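Local coordinates for protein PtLCIB4 H88A mutant (Phaeodactylum tricornutum, PDB 5B5Z) that is a mutant form of a zinc metalloenzyme in the LCIB group of beta-carbonic anhydrases, a family that probably interconverts carbon dioxide and bicarbonate, at residues L84-P88 / A216-V221; D233-A239 / I263-S267. All coordinates share one frame; numbering follows the deposited sequence.

Interaction 1: L84-P88 / A216-V221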
ATOM      1  N   LEU A  84      -7.475  -2.737  -1.386  1.00 12.41           N
ATOM      2  CA  LEU A  84      -8.452  -3.572  -0.689  1.00 13.20           C
ATOM      3  C   LEU A  84      -8.477  -5.008  -1.227  1.00 11.67           C
ATOM      4  O   LEU A  84      -8.492  -5.232  -2.431  1.00 11.93           O
ATOM      5  CB  LEU A  84      -9.840  -2.936  -0.794  1.00 12.55           C
ATOM      6  CG  LEU A  84      -9.973  -1.597  -0.061  1.00 13.96           C
ATOM      7  CD1 LEU A  84     -11.349  -1.034  -0.303  1.00 15.72           C
ATOM      8  CD2 LEU A  84      -9.694  -1.774   1.432  1.00 15.91           C
ATOM      9  N   ALA A  85      -8.468  -5.967  -0.306  1.00 12.98           N
ATOM     10  CA  ALA A  85      -8.493  -7.409  -0.593  1.00 11.10           C
ATOM     11  C   ALA A  85      -7.245  -7.937  -1.301  1.00 12.03           C
ATOM     12  O   ALA A  85      -7.166  -9.124  -1.598  1.00 11.90           O
ATOM     13  CB  ALA A  85      -9.732  -7.764  -1.389  1.00 13.04           C
ATOM     14  N   GLY A  86      -6.268  -7.065  -1.559  1.00 11.91           N
ATOM     15  CA  GLY A  86      -5.019  -7.467  -2.195  1.00 11.92           C
ATOM     16  C   GLY A  86      -4.979  -7.407  -3.718  1.00 12.98           C
ATOM     17  O   GLY A  86      -3.985  -7.799  -4.328  1.00 14.06           O
ATOM     18  N   PHE A  87      -6.047  -6.920  -4.347  1.00 13.83           N
ATOM     19  CA  PHE A  87      -6.025  -6.716  -5.800  1.00 13.44           C
ATOM     20  C   PHE A  87      -4.987  -5.685  -6.215  1.00 15.12           C
ATOM     21  O   PHE A  87      -4.759  -4.733  -5.491  1.00 14.84           O
ATOM     22  CB  PHE A  87      -7.403  -6.295  -6.297  1.00 15.06           C
ATOM     23  CG  PHE A  87      -8.399  -7.416  -6.284  1.00 14.79           C
ATOM     24  CD1 PHE A  87      -8.493  -8.286  -7.360  1.00 15.73           C
ATOM     25  CD2 PHE A  87      -9.215  -7.614  -5.190  1.00 13.82           C
ATOM     26  CE1 PHE A  87      -9.410  -9.332  -7.339  1.00 14.62           C
ATOM     27  CE2 PHE A  87     -10.129  -8.657  -5.163  1.00 17.33           C
ATOM     28  CZ  PHE A  87     -10.226  -9.514  -6.245  1.00 14.92           C
ATOM     29  N   PRO A  88      -4.356  -5.883  -7.391  1.00 13.78           N
ATOM     30  CA  PRO A  88      -3.291  -4.999  -7.888  1.00 14.82           C
ATOM     31  C   PRO A  88      -3.829  -3.682  -8.449  1.00 15.60           C
ATOM     32  O   PRO A  88      -3.721  -3.407  -9.636  1.00 16.35           O
ATOM     33  CB  PRO A  88      -2.618  -5.847  -8.981  1.00 14.26           C
ATOM     34  CG  PRO A  88      -3.727  -6.738  -9.492  1.00 15.67           C
ATOM     35  CD  PRO A  88      -4.522  -7.078  -8.241  1.00 16.14           C
ATOM     36  N   ALA A 216      -9.490 -14.581  -8.665  1.00 14.07           N
ATOM     37  CA  ALA A 216      -9.761 -13.322  -9.336  1.00 14.86           C
ATOM     38  C   ALA A 216      -8.488 -12.482  -9.470  1.00 15.68           C
ATOM     39  O   ALA A 216      -8.250 -11.851 -10.493  1.00 16.97           O
ATOM     40  CB  ALA A 216     -10.846 -12.554  -8.580  1.00 14.51           C
ATOM     41  N   GLN A 217      -7.664 -12.493  -8.428  1.00 14.41           N
ATOM     42  CA  GLN A 217      -6.399 -11.776  -8.435  1.00 15.06           C
ATOM     43  C   GLN A 217      -5.464 -12.336  -9.487  1.00 13.60           C
ATOM     44  O   GLN A 217      -4.796 -11.585 -10.193  1.00 15.49           O
ATOM     45  CB  GLN A 217      -5.700 -11.875  -7.079  1.00 14.51           C
ATOM     46  CG  GLN A 217      -6.253 -11.000  -5.979  1.00 16.00           C
ATOM     47  CD  GLN A 217      -5.370 -11.034  -4.738  1.00 16.01           C
ATOM     48  OE1 GLN A 217      -4.249 -11.560  -4.764  1.00 16.83           O
ATOM     49  NE2 GLN A 217      -5.866 -10.463  -3.647  1.00 15.05           N
ATOM     50  N   GLN A 218      -5.407 -13.658  -9.576  1.00 14.59           N
ATOM     51  CA  GLN A 218      -4.439 -14.284 -10.460  1.00 14.67           C
ATOM     52  C   GLN A 218      -4.731 -13.875 -11.908  1.00 15.14           C
ATOM     53  O   GLN A 218      -3.813 -13.605 -12.688  1.00 17.21           O
ATOM     54  CB  GLN A 218      -4.455 -15.812 -10.280  1.00 17.35           C
ATOM     55  CG  GLN A 218      -3.589 -16.566 -11.286  1.00 21.25           C
ATOM     56  CD  GLN A 218      -4.370 -16.925 -12.539  1.00 21.08           C
ATOM     57  OE1 GLN A 218      -5.470 -17.457 -12.458  1.00 33.70           O
ATOM     58  NE2 GLN A 218      -3.810 -16.610 -13.698  1.00 35.70           N
ATOM     59  N   LYS A 219      -6.011 -13.800 -12.254  1.00 16.29           N
ATOM     60  CA  LYS A 219      -6.393 -13.362 -13.596  1.00 18.39           C
ATOM     61  C   LYS A 219      -5.978 -11.918 -13.880  1.00 16.81           C
ATOM     62  O   LYS A 219      -5.489 -11.602 -14.972  1.00 17.78           O
ATOM     63  CB  LYS A 219      -7.911 -13.510 -13.786  1.00 17.98           C
ATOM     64  CG  LYS A 219      -8.396 -14.938 -13.770  1.00 24.19           C
ATOM     65  CD  LYS A 219      -9.904 -15.008 -14.027  1.00 27.92           C
ATOM     66  CE  LYS A 219     -10.494 -16.340 -13.615  1.00 33.92           C
ATOM     67  NZ  LYS A 219     -11.978 -16.220 -13.460  1.00 36.04           N
ATOM     68  N   LEU A 220      -6.185 -11.033 -12.904  1.00 15.67           N
ATOM     69  CA  LEU A 220      -5.846  -9.627 -13.094  1.00 13.85           C
ATOM     70  C   LEU A 220      -4.334  -9.422 -13.141  1.00 15.03           C
ATOM     71  O   LEU A 220      -3.827  -8.651 -13.965  1.00 15.59           O
ATOM     72  CB  LEU A 220      -6.477  -8.773 -11.986  1.00 15.96           C
ATOM     73  CG  LEU A 220      -6.277  -7.260 -12.069  1.00 17.19           C
ATOM     74  CD1 LEU A 220      -6.773  -6.723 -13.393  1.00 20.45           C
ATOM     75  CD2 LEU A 220      -7.003  -6.535 -10.923  1.00 20.17           C
ATOM     76  N   VAL A 221      -3.613 -10.106 -12.256  1.00 14.70           N
ATOM     77  CA  VAL A 221      -2.146 -10.019 -12.265  1.00 12.93           C
ATOM     78  C   VAL A 221      -1.592 -10.499 -13.609  1.00 15.60           C
ATOM     79  O   VAL A 221      -0.742  -9.838 -14.219  1.00 16.67           O
ATOM     80  CB  VAL A 221      -1.539 -10.830 -11.109  1.00 13.94           C
ATOM     81  CG1 VAL A 221      -0.002 -10.950 -11.268  1.00 17.36           C
ATOM     82  CG2 VAL A 221      -1.913 -10.164  -9.793  1.00 16.37           C
TER

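Interaction 2: D233-A239 / I263-S267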
ATOM      1  N   ASP A 233      13.246  -4.910 -19.416  1.00 48.92           N
ATOM      2  CA  ASP A 233      14.236  -4.725 -20.469  1.00 50.73           C
ATOM      3  C   ASP A 233      15.122  -5.943 -20.728  1.00 50.41           C
ATOM      4  O   ASP A 233      16.034  -6.239 -19.957  1.00 53.10           O
ATOM      5  CB  ASP A 233      15.113  -3.514 -20.138  1.00 51.41           C
ATOM      6  CG  ASP A 233      14.368  -2.200 -20.282  1.00 53.07           C
ATOM      7  OD1 ASP A 233      13.302  -2.188 -20.937  1.00 54.83           O
ATOM      8  OD2 ASP A 233      14.833  -1.181 -19.725  1.00 53.20           O
ATOM      9  N   GLY A 234      14.832  -6.641 -21.823  1.00 47.87           N
ATOM     10  CA  GLY A 234      15.733  -7.629 -22.392  1.00 47.51           C
ATOM     11  C   GLY A 234      16.054  -8.855 -21.562  1.00 47.39           C
ATOM     12  O   GLY A 234      15.454  -9.916 -21.743  1.00 48.55           O
ATOM     13  N   ASP A 235      17.027  -8.717 -20.669  1.00 46.87           N
ATOM     14  CA  ASP A 235      17.467  -9.831 -19.836  1.00 47.73           C
ATOM     15  C   ASP A 235      16.660  -9.910 -18.543  1.00 43.44           C
ATOM     16  O   ASP A 235      16.689 -10.921 -17.839  1.00 43.70           O
ATOM     17  CB  ASP A 235      18.952  -9.693 -19.511  1.00 48.72           C
ATOM     18  CG  ASP A 235      19.258  -8.428 -18.729  1.00 51.46           C
ATOM     19  OD1 ASP A 235      18.808  -7.340 -19.154  1.00 49.50           O
ATOM     20  OD2 ASP A 235      19.942  -8.524 -17.686  1.00 50.79           O
ATOM     21  N   GLY A 236      15.950  -8.830 -18.236  1.00 42.79           N
ATOM     22  CA  GLY A 236      15.204  -8.734 -16.995  1.00 36.19           C
ATOM     23  C   GLY A 236      14.039  -9.701 -16.939  1.00 34.56           C
ATOM     24  O   GLY A 236      13.412 -10.001 -17.955  1.00 34.79           O
ATOM     25  N   GLN A 237      13.747 -10.186 -15.739  1.00 27.09           N
ATOM     26  CA  GLN A 237      12.656 -11.126 -15.555  1.00 25.64           C
ATOM     27  C   GLN A 237      11.690 -10.621 -14.510  1.00 22.50           C
ATOM     28  O   GLN A 237      11.990  -9.671 -13.790  1.00 20.90           O
ATOM     29  CB  GLN A 237      13.184 -12.491 -15.127  1.00 25.66           C
ATOM     30  CG  GLN A 237      14.091 -13.153 -16.133  1.00 30.78           C
ATOM     31  CD  GLN A 237      14.725 -14.404 -15.573  1.00 30.70           C
ATOM     32  OE1 GLN A 237      14.923 -14.524 -14.361  1.00 29.70           O
ATOM     33  NE2 GLN A 237      15.040 -15.350 -16.451  1.00 34.80           N
ATOM     34  N   ILE A 238      10.541 -11.285 -14.431  1.00 21.18           N
ATOM     35  CA  ILE A 238       9.623 -11.121 -13.317  1.00 18.33           C
ATOM     36  C   ILE A 238       9.361 -12.477 -12.686  1.00 19.15           C
ATOM     37  O   ILE A 238       8.852 -13.389 -13.342  1.00 21.17           O
ATOM     38  CB  ILE A 238       8.266 -10.526 -13.741  1.00 20.89           C
ATOM     39  CG1 ILE A 238       8.465  -9.340 -14.680  1.00 31.28           C
ATOM     40  CG2 ILE A 238       7.455 -10.151 -12.498  1.00 26.84           C
ATOM     41  CD1 ILE A 238       7.255  -9.034 -15.521  1.00 36.71           C
ATOM     42  N   ALA A 239       9.731 -12.617 -11.425  1.00 15.83           N
ATOM     43  CA  ALA A 239       9.418 -13.805 -10.661  1.00 14.95           C
ATOM     44  C   ALA A 239       8.140 -13.493  -9.914  1.00 16.18           C
ATOM     45  O   ALA A 239       7.949 -12.373  -9.457  1.00 15.23           O
ATOM     46  CB  ALA A 239      10.534 -14.169  -9.703  1.00 17.14           C
ATOM     47  N   ILE A 263       8.658 -17.928 -13.142  1.00 20.90           N
ATOM     48  CA  ILE A 263       9.457 -16.841 -13.674  1.00 19.49           C
ATOM     49  C   ILE A 263       9.055 -16.573 -15.118  1.00 24.55           C
ATOM     50  O   ILE A 263       8.882 -17.502 -15.905  1.00 25.02           O
ATOM     51  CB  ILE A 263      10.961 -17.155 -13.611  1.00 20.88           C
ATOM     52  CG1 ILE A 263      11.404 -17.419 -12.170  1.00 18.33           C
ATOM     53  CG2 ILE A 263      11.754 -16.000 -14.184  1.00 21.20           C
ATOM     54  CD1 ILE A 263      12.872 -17.829 -12.061  1.00 20.55           C
ATOM     55  N   ARG A 264       8.881 -15.299 -15.445  1.00 21.28           N
ATOM     56  CA  ARG A 264       8.567 -14.869 -16.802  1.00 25.72           C
ATOM     57  C   ARG A 264       9.711 -14.025 -17.352  1.00 28.32           C
ATOM     58  O   ARG A 264      10.399 -13.353 -16.591  1.00 25.71           O
ATOM     59  CB  ARG A 264       7.262 -14.071 -16.825  1.00 30.91           C
ATOM     60  CG  ARG A 264       6.039 -14.860 -16.380  1.00 31.72           C
ATOM     61  CD  ARG A 264       4.869 -13.921 -16.070  1.00 36.38           C
ATOM     62  NE  ARG A 264       4.611 -12.998 -17.172  1.00 38.59           N
ATOM     63  CZ  ARG A 264       3.477 -12.946 -17.868  1.00 37.00           C
ATOM     64  NH1 ARG A 264       2.468 -13.752 -17.569  1.00 39.09           N
ATOM     65  NH2 ARG A 264       3.345 -12.071 -18.855  1.00 31.67           N
ATOM     66  N   ASP A 265       9.916 -14.052 -18.668  1.00 33.72           N
ATOM     67  CA  ASP A 265      10.959 -13.221 -19.274  1.00 35.17           C
ATOM     68  C   ASP A 265      10.394 -11.888 -19.753  1.00 37.59           C
ATOM     69  O   ASP A 265       9.200 -11.625 -19.605  1.00 37.36           O
ATOM     70  CB  ASP A 265      11.658 -13.959 -20.428  1.00 37.91           C
ATOM     71  CG  ASP A 265      10.712 -14.343 -21.560  1.00 41.91           C
ATOM     72  OD1 ASP A 265       9.557 -13.866 -21.599  1.00 40.42           O
ATOM     73  OD2 ASP A 265      11.136 -15.138 -22.425  1.00 41.55           O
ATOM     74  N   SER A 266      11.255 -11.057 -20.336  1.00 39.12           N
ATOM     75  CA  SER A 266      10.872  -9.705 -20.739  1.00 43.74           C
ATOM     76  C   SER A 266       9.862  -9.703 -21.885  1.00 42.81           C
ATOM     77  O   SER A 266       9.270  -8.667 -22.189  1.00 45.31           O
ATOM     78  CB  SER A 266      12.113  -8.891 -21.136  1.00 45.13           C
ATOM     79  OG  SER A 266      12.741  -9.426 -22.289  1.00 46.17           O
ATOM     80  N   SER A 267       9.666 -10.861 -22.510  1.00 41.24           N
ATOM     81  CA  SER A 267       8.693 -10.998 -23.590  1.00 42.57           C
ATOM     82  C   SER A 267       7.374 -11.602 -23.119  1.00 44.36           C
ATOM     83  O   SER A 267       6.492 -11.882 -23.928  1.00 45.36           O
ATOM     84  CB  SER A 267       9.267 -11.852 -24.724  1.00 44.08           C
ATOM     85  OG  SER A 267      10.579 -11.443 -25.059  1.00 48.63           O
TER
HETATM   86  O   HOH W   1      13.854 -11.569 -20.226  1.00 43.32           O

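Interaction 1: L84-P88 / A216-V221
A85 and Q217 meet in a buried contact between the loop leading to helix 91-99 and helix 205-228 of this alpha/beta fold. The A85 side chain lies about 5 Å from the bound zinc ion, and A85 O is 2.8 Å from Q217 NE2. That amide nitrogen donates a hydrogen bond to G113 O in strand 107-117, so the NE2 end of this buried side chain is satisfied by the sheet. G86 follows with phi at 90°, where a beta carbon would press on the carbonyl oxygen of A85, and Q217 NE2 lies close on that side as well. G86 O accepts a hydrogen bond from S57 OG. F87 offers a flat apolar surface to the helix. Q217 CG sits over one face of the ring in a CH-pi contact, 4.0 Å from the centroid, while the A216 methyl comes in at the edge, CB being 3.7 Å from F87 CE1. The small A216 lets the ring approach the helix closely; M191 and V188 of helix 183-192 also pack against F87. P88 ends the contact as a compact, rigid wedge. V221 CG2 lies 3.9 Å from its CG. With L220 CG anti to the backbone N (chi1 -177°), the leucine comes up against the CG-CD side of the proline ring, with CD2 3.6 Å from P88 CG.

Interaction 2: D233-A239 / I263-S267
I238 and R264 form an antiparallel hydrogen-bonded pair at the open end of the beta hairpin made by strands 238-247 and 255-264. I238 N donates to R264 O at 3.0 Å and 163°, and R264 N returns a straighter bond to I238 O, at 2.8 Å and 171°. Beyond this pair the direct backbone bonds give way to a bridging water. It donates to the carbonyls G234 O and G236 O and accepts from S266 N at 2.7 Å, thus tying a type II' turn, D233 to G236, to the opposite chain segment. Glycine suits the second position of that turn, where phi is positive. S266 is small enough to fit against the turn at G234: its OG, lying between the backbone N and the carbonyl carbon (chi1 65°), is 2.8 Å from G234 O and may donate to it. The arginine's long chain carries its charge away from the strand pair to a salt bridge with D226. Packing completes the contact. Q237 is extended beyond CG and crosses I263, bringing OE1 within 3.5 Å of I263 CG2, while the same OE1 is hydrogen-bonded to Y47 OH. On the A239 and I263 face of the sheet, two apolar side chains meet near L42 of helix 31-43, with A239 CB 4.2 Å from I263 CG1.

How the interactions relate
Interaction 1 lies in the core, close to the zinc site and within reach of the second subunit; interaction 2 sits where the two strands run out into loops, partly buried and touched by no other chain of the assembly. Their centres are 21 Å apart and they do not touch. They share no element, yet helix 205-228 of the first is followed in the chain by strand 238-247 of the second, and both elements border strand 107-117. Chemistry follows position: the buried loop-to-helix contact relies on a ring, a proline and aliphatic groups, with a single side-chain amide amongst them, whereas the hairpin end depends on backbone bonds and a bridging water.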